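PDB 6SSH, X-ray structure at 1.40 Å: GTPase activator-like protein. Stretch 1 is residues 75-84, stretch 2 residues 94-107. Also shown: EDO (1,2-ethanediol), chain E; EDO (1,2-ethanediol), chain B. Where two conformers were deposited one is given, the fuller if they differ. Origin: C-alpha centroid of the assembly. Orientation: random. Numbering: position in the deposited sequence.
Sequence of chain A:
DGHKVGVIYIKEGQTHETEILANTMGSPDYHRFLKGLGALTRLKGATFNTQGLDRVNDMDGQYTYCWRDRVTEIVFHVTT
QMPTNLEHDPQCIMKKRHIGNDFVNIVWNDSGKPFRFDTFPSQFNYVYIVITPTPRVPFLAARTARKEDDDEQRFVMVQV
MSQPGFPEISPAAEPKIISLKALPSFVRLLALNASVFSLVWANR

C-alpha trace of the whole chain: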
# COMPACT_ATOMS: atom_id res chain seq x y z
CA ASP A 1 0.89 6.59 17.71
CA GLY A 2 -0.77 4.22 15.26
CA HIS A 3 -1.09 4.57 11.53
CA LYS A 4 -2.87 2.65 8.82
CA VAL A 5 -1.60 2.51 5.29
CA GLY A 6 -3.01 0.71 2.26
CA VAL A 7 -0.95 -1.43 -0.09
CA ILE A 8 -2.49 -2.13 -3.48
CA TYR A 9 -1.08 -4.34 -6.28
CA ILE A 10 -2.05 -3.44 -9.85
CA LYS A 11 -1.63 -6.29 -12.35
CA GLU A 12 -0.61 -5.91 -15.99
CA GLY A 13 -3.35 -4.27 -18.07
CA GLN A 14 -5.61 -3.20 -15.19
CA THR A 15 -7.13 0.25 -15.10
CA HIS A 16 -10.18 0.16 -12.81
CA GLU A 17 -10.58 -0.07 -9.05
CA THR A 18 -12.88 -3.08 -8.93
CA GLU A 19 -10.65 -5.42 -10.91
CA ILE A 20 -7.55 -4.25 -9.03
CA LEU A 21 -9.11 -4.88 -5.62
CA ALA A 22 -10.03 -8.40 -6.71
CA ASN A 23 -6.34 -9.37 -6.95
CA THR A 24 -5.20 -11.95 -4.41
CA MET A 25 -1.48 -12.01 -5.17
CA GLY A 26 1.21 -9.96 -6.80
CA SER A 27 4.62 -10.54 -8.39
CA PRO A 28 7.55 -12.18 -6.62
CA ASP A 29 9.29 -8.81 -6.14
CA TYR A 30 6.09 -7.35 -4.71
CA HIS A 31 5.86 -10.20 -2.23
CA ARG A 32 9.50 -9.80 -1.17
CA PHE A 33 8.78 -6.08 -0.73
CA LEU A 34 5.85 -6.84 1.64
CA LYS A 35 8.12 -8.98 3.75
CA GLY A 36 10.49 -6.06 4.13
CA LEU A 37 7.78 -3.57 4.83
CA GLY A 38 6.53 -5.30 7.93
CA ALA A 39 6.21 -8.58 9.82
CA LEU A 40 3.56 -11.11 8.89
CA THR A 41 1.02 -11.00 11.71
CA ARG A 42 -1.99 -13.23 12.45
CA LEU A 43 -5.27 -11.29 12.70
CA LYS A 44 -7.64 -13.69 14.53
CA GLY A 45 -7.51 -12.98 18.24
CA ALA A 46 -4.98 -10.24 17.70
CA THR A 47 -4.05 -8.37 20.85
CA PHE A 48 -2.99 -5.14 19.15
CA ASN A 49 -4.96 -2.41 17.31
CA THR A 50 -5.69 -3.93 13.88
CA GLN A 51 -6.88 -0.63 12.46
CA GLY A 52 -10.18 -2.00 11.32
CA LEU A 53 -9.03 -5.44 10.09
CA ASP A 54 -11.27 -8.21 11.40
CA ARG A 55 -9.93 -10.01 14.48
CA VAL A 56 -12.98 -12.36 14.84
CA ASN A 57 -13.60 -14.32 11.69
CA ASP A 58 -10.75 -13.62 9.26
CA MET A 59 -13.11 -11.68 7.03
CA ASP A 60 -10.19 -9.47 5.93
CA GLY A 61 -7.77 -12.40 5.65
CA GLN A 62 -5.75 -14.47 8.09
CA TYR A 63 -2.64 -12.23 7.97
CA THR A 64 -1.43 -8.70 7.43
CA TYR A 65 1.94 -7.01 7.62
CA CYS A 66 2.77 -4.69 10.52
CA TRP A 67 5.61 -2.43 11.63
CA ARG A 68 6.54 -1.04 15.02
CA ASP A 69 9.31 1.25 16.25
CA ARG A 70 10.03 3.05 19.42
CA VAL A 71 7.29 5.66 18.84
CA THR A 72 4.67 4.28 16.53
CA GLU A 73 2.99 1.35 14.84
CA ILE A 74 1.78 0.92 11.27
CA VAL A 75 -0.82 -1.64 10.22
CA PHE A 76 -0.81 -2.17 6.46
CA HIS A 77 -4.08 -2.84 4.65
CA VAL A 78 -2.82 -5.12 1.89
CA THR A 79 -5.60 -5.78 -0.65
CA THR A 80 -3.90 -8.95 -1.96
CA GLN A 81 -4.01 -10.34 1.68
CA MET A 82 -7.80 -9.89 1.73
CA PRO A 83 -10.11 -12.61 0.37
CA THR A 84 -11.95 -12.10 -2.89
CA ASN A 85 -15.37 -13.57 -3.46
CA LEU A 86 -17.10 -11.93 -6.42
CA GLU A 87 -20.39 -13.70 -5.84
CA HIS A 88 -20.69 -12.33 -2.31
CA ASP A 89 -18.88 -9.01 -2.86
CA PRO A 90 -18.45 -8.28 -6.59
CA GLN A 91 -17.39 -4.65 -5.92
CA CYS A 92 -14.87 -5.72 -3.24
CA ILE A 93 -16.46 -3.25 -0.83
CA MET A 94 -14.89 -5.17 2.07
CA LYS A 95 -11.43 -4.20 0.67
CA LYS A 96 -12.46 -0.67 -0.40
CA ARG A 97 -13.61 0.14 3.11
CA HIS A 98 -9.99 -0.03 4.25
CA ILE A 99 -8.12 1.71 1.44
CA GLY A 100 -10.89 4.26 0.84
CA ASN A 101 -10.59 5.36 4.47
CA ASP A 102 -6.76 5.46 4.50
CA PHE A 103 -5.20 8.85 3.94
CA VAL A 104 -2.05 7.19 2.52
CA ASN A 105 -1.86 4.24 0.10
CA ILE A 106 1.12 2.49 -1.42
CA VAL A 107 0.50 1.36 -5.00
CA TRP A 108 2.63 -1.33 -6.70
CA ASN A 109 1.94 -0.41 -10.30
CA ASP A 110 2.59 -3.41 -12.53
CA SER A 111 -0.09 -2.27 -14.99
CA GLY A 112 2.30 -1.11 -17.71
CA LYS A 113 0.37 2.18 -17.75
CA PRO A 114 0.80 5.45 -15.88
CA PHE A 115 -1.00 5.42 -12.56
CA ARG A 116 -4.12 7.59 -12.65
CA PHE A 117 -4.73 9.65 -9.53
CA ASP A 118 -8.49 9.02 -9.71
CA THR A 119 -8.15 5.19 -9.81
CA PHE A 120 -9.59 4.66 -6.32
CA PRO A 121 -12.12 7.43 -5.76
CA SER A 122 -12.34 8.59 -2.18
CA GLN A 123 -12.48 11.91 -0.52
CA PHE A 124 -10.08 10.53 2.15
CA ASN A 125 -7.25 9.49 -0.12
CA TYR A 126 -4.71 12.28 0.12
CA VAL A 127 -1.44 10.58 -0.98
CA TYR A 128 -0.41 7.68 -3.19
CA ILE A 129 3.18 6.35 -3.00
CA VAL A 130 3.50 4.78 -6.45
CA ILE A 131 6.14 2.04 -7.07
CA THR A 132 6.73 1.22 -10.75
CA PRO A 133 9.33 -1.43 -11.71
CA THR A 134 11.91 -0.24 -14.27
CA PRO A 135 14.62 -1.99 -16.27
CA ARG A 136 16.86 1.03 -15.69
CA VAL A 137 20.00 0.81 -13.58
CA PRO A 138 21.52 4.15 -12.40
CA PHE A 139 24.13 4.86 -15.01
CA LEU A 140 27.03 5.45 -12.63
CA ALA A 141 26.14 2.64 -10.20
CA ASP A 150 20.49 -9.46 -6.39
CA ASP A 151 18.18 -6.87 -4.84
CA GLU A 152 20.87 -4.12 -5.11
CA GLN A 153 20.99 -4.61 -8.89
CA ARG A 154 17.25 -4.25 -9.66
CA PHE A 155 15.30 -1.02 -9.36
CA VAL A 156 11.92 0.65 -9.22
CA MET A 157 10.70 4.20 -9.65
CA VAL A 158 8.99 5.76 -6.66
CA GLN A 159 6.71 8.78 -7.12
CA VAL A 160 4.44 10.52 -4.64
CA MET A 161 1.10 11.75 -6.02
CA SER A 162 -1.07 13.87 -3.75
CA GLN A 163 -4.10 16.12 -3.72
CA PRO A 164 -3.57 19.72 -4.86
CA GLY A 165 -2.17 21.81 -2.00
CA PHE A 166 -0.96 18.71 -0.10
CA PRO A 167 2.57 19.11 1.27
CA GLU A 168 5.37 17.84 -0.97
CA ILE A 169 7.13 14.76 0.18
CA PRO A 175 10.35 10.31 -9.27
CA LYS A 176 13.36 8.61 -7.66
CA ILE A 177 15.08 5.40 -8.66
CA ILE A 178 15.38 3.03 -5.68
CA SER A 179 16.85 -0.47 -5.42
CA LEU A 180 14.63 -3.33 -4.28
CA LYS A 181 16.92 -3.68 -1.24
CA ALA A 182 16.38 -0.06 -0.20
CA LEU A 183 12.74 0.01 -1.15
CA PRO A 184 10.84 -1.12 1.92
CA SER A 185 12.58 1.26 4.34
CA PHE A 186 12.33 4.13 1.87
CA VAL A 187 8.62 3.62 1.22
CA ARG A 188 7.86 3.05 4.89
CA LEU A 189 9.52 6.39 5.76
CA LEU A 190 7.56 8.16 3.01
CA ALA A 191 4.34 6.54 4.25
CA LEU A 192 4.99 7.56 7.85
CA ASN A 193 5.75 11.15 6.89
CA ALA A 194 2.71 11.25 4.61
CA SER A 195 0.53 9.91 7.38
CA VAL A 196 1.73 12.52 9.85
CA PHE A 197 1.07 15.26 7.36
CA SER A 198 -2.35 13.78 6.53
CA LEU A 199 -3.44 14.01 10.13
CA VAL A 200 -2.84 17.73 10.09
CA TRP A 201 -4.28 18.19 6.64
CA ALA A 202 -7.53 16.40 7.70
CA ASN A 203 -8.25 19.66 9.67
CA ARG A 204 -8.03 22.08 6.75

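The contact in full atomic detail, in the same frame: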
# COMPACT_ATOMS: atom_id res chain seq x y z
N VAL A 75 -0.14 -0.47 10.74
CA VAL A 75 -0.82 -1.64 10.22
C VAL A 75 -1.05 -1.38 8.75
O VAL A 75 -1.65 -0.35 8.38
CB VAL A 75 -2.15 -1.89 10.92
CG1 VAL A 75 -2.88 -3.07 10.29
CG2 VAL A 75 -1.93 -2.15 12.39
N PHE A 76 -0.56 -2.29 7.90
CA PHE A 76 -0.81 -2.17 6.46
C PHE A 76 -2.11 -2.88 6.11
O PHE A 76 -2.47 -3.93 6.70
CB PHE A 76 0.37 -2.74 5.66
CG PHE A 76 1.63 -1.91 5.85
CD1 PHE A 76 2.59 -2.33 6.75
CD2 PHE A 76 1.78 -0.68 5.21
CE1 PHE A 76 3.74 -1.55 6.96
CE2 PHE A 76 2.92 0.08 5.41
CZ PHE A 76 3.88 -0.37 6.30
N HIS A 77 -2.83 -2.28 5.17
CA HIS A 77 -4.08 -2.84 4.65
C HIS A 77 -3.78 -3.31 3.26
O HIS A 77 -3.79 -2.53 2.31
CB HIS A 77 -5.20 -1.83 4.61
CG HIS A 77 -5.63 -1.33 5.94
ND1 HIS A 77 -6.22 -0.09 6.09
CD2 HIS A 77 -5.71 -1.94 7.15
CE1 HIS A 77 -6.62 0.05 7.35
NE2 HIS A 77 -6.32 -1.07 8.02
N VAL A 78 -3.42 -4.57 3.12
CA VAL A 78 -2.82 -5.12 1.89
C VAL A 78 -3.96 -5.82 1.11
O VAL A 78 -4.42 -6.87 1.52
CB VAL A 78 -1.71 -6.09 2.17
CG1 VAL A 78 -1.06 -6.54 0.88
CG2 VAL A 78 -0.65 -5.42 3.12
N THR A 79 -4.40 -5.25 0.02
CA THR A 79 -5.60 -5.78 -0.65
C THR A 79 -5.36 -7.19 -1.12
O THR A 79 -6.30 -7.98 -1.07
CB THR A 79 -6.11 -4.82 -1.72
OG1 THR A 79 -5.07 -4.58 -2.68
CG2 THR A 79 -6.59 -3.52 -1.10
N THR A 80 -4.16 -7.59 -1.52
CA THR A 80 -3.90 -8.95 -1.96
C THR A 80 -3.96 -9.95 -0.76
O THR A 80 -4.07 -11.16 -1.01
CB THR A 80 -2.60 -9.13 -2.69
OG1 THR A 80 -1.51 -8.65 -1.85
CG2 THR A 80 -2.57 -8.36 -4.04
N GLN A 81 -3.85 -9.47 0.48
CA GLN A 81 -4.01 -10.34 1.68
C GLN A 81 -5.48 -10.62 2.00
O GLN A 81 -5.78 -11.45 2.87
CB GLN A 81 -3.32 -9.71 2.91
CG GLN A 81 -1.81 -9.70 2.84
CD GLN A 81 -1.15 -11.06 2.86
OE1 GLN A 81 -0.32 -11.37 2.06
NE2 GLN A 81 -1.54 -11.91 3.81
N MET A 82 -6.38 -9.85 1.41
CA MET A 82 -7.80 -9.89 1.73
C MET A 82 -8.50 -10.83 0.77
O MET A 82 -8.22 -10.81 -0.42
CB MET A 82 -8.41 -8.50 1.65
CG MET A 82 -7.73 -7.47 2.57
SD MET A 82 -8.34 -5.83 2.19
CE MET A 82 -7.22 -4.81 3.21
N PRO A 83 -9.45 -11.65 1.27
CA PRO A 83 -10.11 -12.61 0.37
C PRO A 83 -11.00 -11.90 -0.65
O PRO A 83 -11.57 -10.86 -0.40
CB PRO A 83 -10.97 -13.46 1.32
CG PRO A 83 -11.02 -12.73 2.56
CD PRO A 83 -9.92 -11.74 2.67
N THR A 84 -11.04 -12.53 -1.83
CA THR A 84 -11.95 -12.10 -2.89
C THR A 84 -13.02 -13.15 -3.07
O THR A 84 -12.71 -14.35 -3.22
CB THR A 84 -11.16 -11.96 -4.19
OG1 THR A 84 -10.17 -10.93 -4.05
CG2 THR A 84 -12.02 -11.64 -5.36
N MET A 94 -15.57 -4.85 0.83
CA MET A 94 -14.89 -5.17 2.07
C MET A 94 -13.40 -4.77 2.01
O MET A 94 -12.80 -4.50 3.04
CB MET A 94 -15.12 -6.62 2.47
CG MET A 94 -16.56 -6.96 2.77
SD MET A 94 -17.22 -5.96 4.10
CE MET A 94 -18.75 -6.75 4.25
N LYS A 95 -12.81 -4.72 0.81
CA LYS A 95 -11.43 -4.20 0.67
C LYS A 95 -11.45 -2.70 0.55
O LYS A 95 -10.61 -2.02 1.17
CB LYS A 95 -10.76 -4.78 -0.55
CG LYS A 95 -10.77 -6.31 -0.57
CD LYS A 95 -9.72 -6.86 -1.53
CE LYS A 95 -9.90 -8.36 -1.83
NZ LYS A 95 -8.75 -8.93 -2.57
N LYS A 96 -12.37 -2.13 -0.20
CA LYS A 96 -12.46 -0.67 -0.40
C LYS A 96 -12.64 0.05 0.89
O LYS A 96 -12.16 1.20 1.06
CB LYS A 96 -13.54 -0.30 -1.43
CG LYS A 96 -13.71 1.12 -1.80
CD LYS A 96 -12.46 1.75 -2.40
CE LYS A 96 -12.57 3.25 -2.64
NZ LYS A 96 -13.52 3.59 -3.71
N ARG A 97 -13.34 -0.56 1.86
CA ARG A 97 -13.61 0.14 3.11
C ARG A 97 -12.31 0.45 3.84
O ARG A 97 -12.30 1.44 4.62
CB ARG A 97 -14.58 -0.62 4.02
CG ARG A 97 -13.92 -1.78 4.80
CD ARG A 97 -15.00 -2.53 5.61
NE ARG A 97 -14.45 -3.20 6.78
CZ ARG A 97 -13.95 -4.40 6.78
NH1 ARG A 97 -13.52 -4.90 7.90
NH2 ARG A 97 -13.79 -5.12 5.68
N HIS A 98 -11.28 -0.33 3.63
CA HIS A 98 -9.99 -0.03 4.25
C HIS A 98 -9.25 1.03 3.46
O HIS A 98 -8.99 2.11 3.98
CB HIS A 98 -9.14 -1.28 4.39
CG HIS A 98 -9.80 -2.34 5.17
ND1 HIS A 98 -10.04 -2.18 6.52
CD2 HIS A 98 -10.18 -3.58 4.84
CE1 HIS A 98 -10.64 -3.30 6.95
NE2 HIS A 98 -10.75 -4.14 5.95
N ILE A 99 -8.96 0.76 2.20
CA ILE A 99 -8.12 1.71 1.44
C ILE A 99 -8.85 3.01 1.17
O ILE A 99 -8.19 4.06 1.17
CB ILE A 99 -7.49 1.06 0.19
CG1 ILE A 99 -8.60 0.71 -0.77
CG2 ILE A 99 -6.57 -0.13 0.61
CD1 ILE A 99 -8.57 1.53 -1.96
N GLY A 100 -10.15 3.02 1.07
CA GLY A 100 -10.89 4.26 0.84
C GLY A 100 -10.95 5.15 2.05
O GLY A 100 -11.23 6.34 1.93
N ASN A 101 -10.62 4.60 3.22
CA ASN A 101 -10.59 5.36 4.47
C ASN A 101 -9.17 5.60 4.97
O ASN A 101 -9.02 6.08 6.08
CB ASN A 101 -11.47 4.68 5.52
CG ASN A 101 -12.92 4.95 5.24
OD1 ASN A 101 -13.40 6.09 5.32
ND2 ASN A 101 -13.62 3.90 4.82
N ASP A 102 -8.18 5.24 4.15
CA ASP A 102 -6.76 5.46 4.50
C ASP A 102 -6.29 6.69 3.78
O ASP A 102 -6.38 6.82 2.56
CB ASP A 102 -5.96 4.28 4.07
CG ASP A 102 -6.23 3.01 4.90
OD1 ASP A 102 -6.74 3.14 6.02
OD2 ASP A 102 -5.84 1.92 4.40
N PHE A 103 -5.71 7.61 4.54
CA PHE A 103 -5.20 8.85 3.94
C PHE A 103 -4.08 8.52 2.94
O PHE A 103 -3.93 9.21 1.93
CB PHE A 103 -4.70 9.80 5.04
CG PHE A 103 -5.78 10.36 5.95
CD1 PHE A 103 -7.05 10.66 5.47
CD2 PHE A 103 -5.49 10.60 7.30
CE1 PHE A 103 -8.03 11.21 6.36
CE2 PHE A 103 -6.42 11.18 8.16
CZ PHE A 103 -7.70 11.44 7.69
N VAL A 104 -3.24 7.56 3.27
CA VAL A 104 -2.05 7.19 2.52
C VAL A 104 -2.19 5.76 2.02
O VAL A 104 -2.53 4.87 2.81
CB VAL A 104 -0.80 7.29 3.43
CG1 VAL A 104 0.43 6.95 2.65
CG2 VAL A 104 -0.73 8.70 4.04
N ASN A 105 -1.88 5.55 0.73
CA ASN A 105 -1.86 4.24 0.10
C ASN A 105 -0.62 4.07 -0.73
O ASN A 105 -0.26 4.99 -1.47
CB ASN A 105 -3.13 4.02 -0.79
CG ASN A 105 -4.37 3.81 0.02
OD1 ASN A 105 -4.55 2.74 0.58
ND2 ASN A 105 -5.18 4.78 0.13
N ILE A 106 -0.01 2.94 -0.60
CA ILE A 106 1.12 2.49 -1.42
C ILE A 106 0.57 1.72 -2.58
O ILE A 106 -0.29 0.80 -2.37
CB ILE A 106 2.07 1.63 -0.59
CG1 ILE A 106 2.63 2.44 0.56
CG2 ILE A 106 3.17 1.00 -1.46
CD1 ILE A 106 3.24 1.60 1.67
N VAL A 107 0.98 2.01 -3.81
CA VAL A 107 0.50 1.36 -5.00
C VAL A 107 1.65 0.68 -5.72
O VAL A 107 2.65 1.37 -6.05
CB VAL A 107 -0.14 2.39 -5.95
CG1 VAL A 107 -0.61 1.74 -7.26
CG2 VAL A 107 -1.33 3.06 -5.29
C1 EDO E . 1.58 -14.51 2.53
O1 EDO E . 1.64 -13.09 2.18
C2 EDO E . 0.85 -14.91 3.83
O2 EDO E . -0.54 -14.57 3.86
C1 EDO B . -5.30 -14.91 3.39
O1 EDO B . -6.12 -15.41 4.48
C2 EDO B . -4.06 -14.21 3.91
O2 EDO B . -4.37 -13.05 4.66

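A lysine can pin an irregular segment by bonding to several of its oxygens at once, and the GTPase activator-like protein 6SSH illustrates the principle. Here the last part of a strand, 75-78, runs into a 3-10 segment and a loop, and the helix that is already under way at M94 packs against it, with CA atoms 6.2 Å apart at T79 and K95 and 6.6 Å apart at H77 and H98.

K95, its outer torsions all t, reaches across as an extended rod. Its NZ donates to T79 O (3.0 Å), M82 O (2.9 Å) and T84 OG1 (2.9 Å), so the ammonium group ties together three oxygens of the turning chain, and it bonds elsewhere in the structure as well, while its CG lies 3.7 Å from M82 SD, so the aliphatic part is packed too. T79 O also accepts from M82 N.

One helical turn on, H98 sets its CB over a face of the H77 ring, 4.0 Å from the centroid; the two rings meet obliquely, and M82 CE approaches H98 CD2 at 3.6 Å. I99 adds an apolar contact, its CG2 3.8 Å from T79 CG2.

A type I turn from I99 to D102 then brings a carboxylate to the edge of the same imidazole: H77 ND1 donates to D102 OD2 at 2.7 Å. In the following strand, I106 CD1 meets F76 CE2 at 4.0 Å, closing the contact with purely apolar packing.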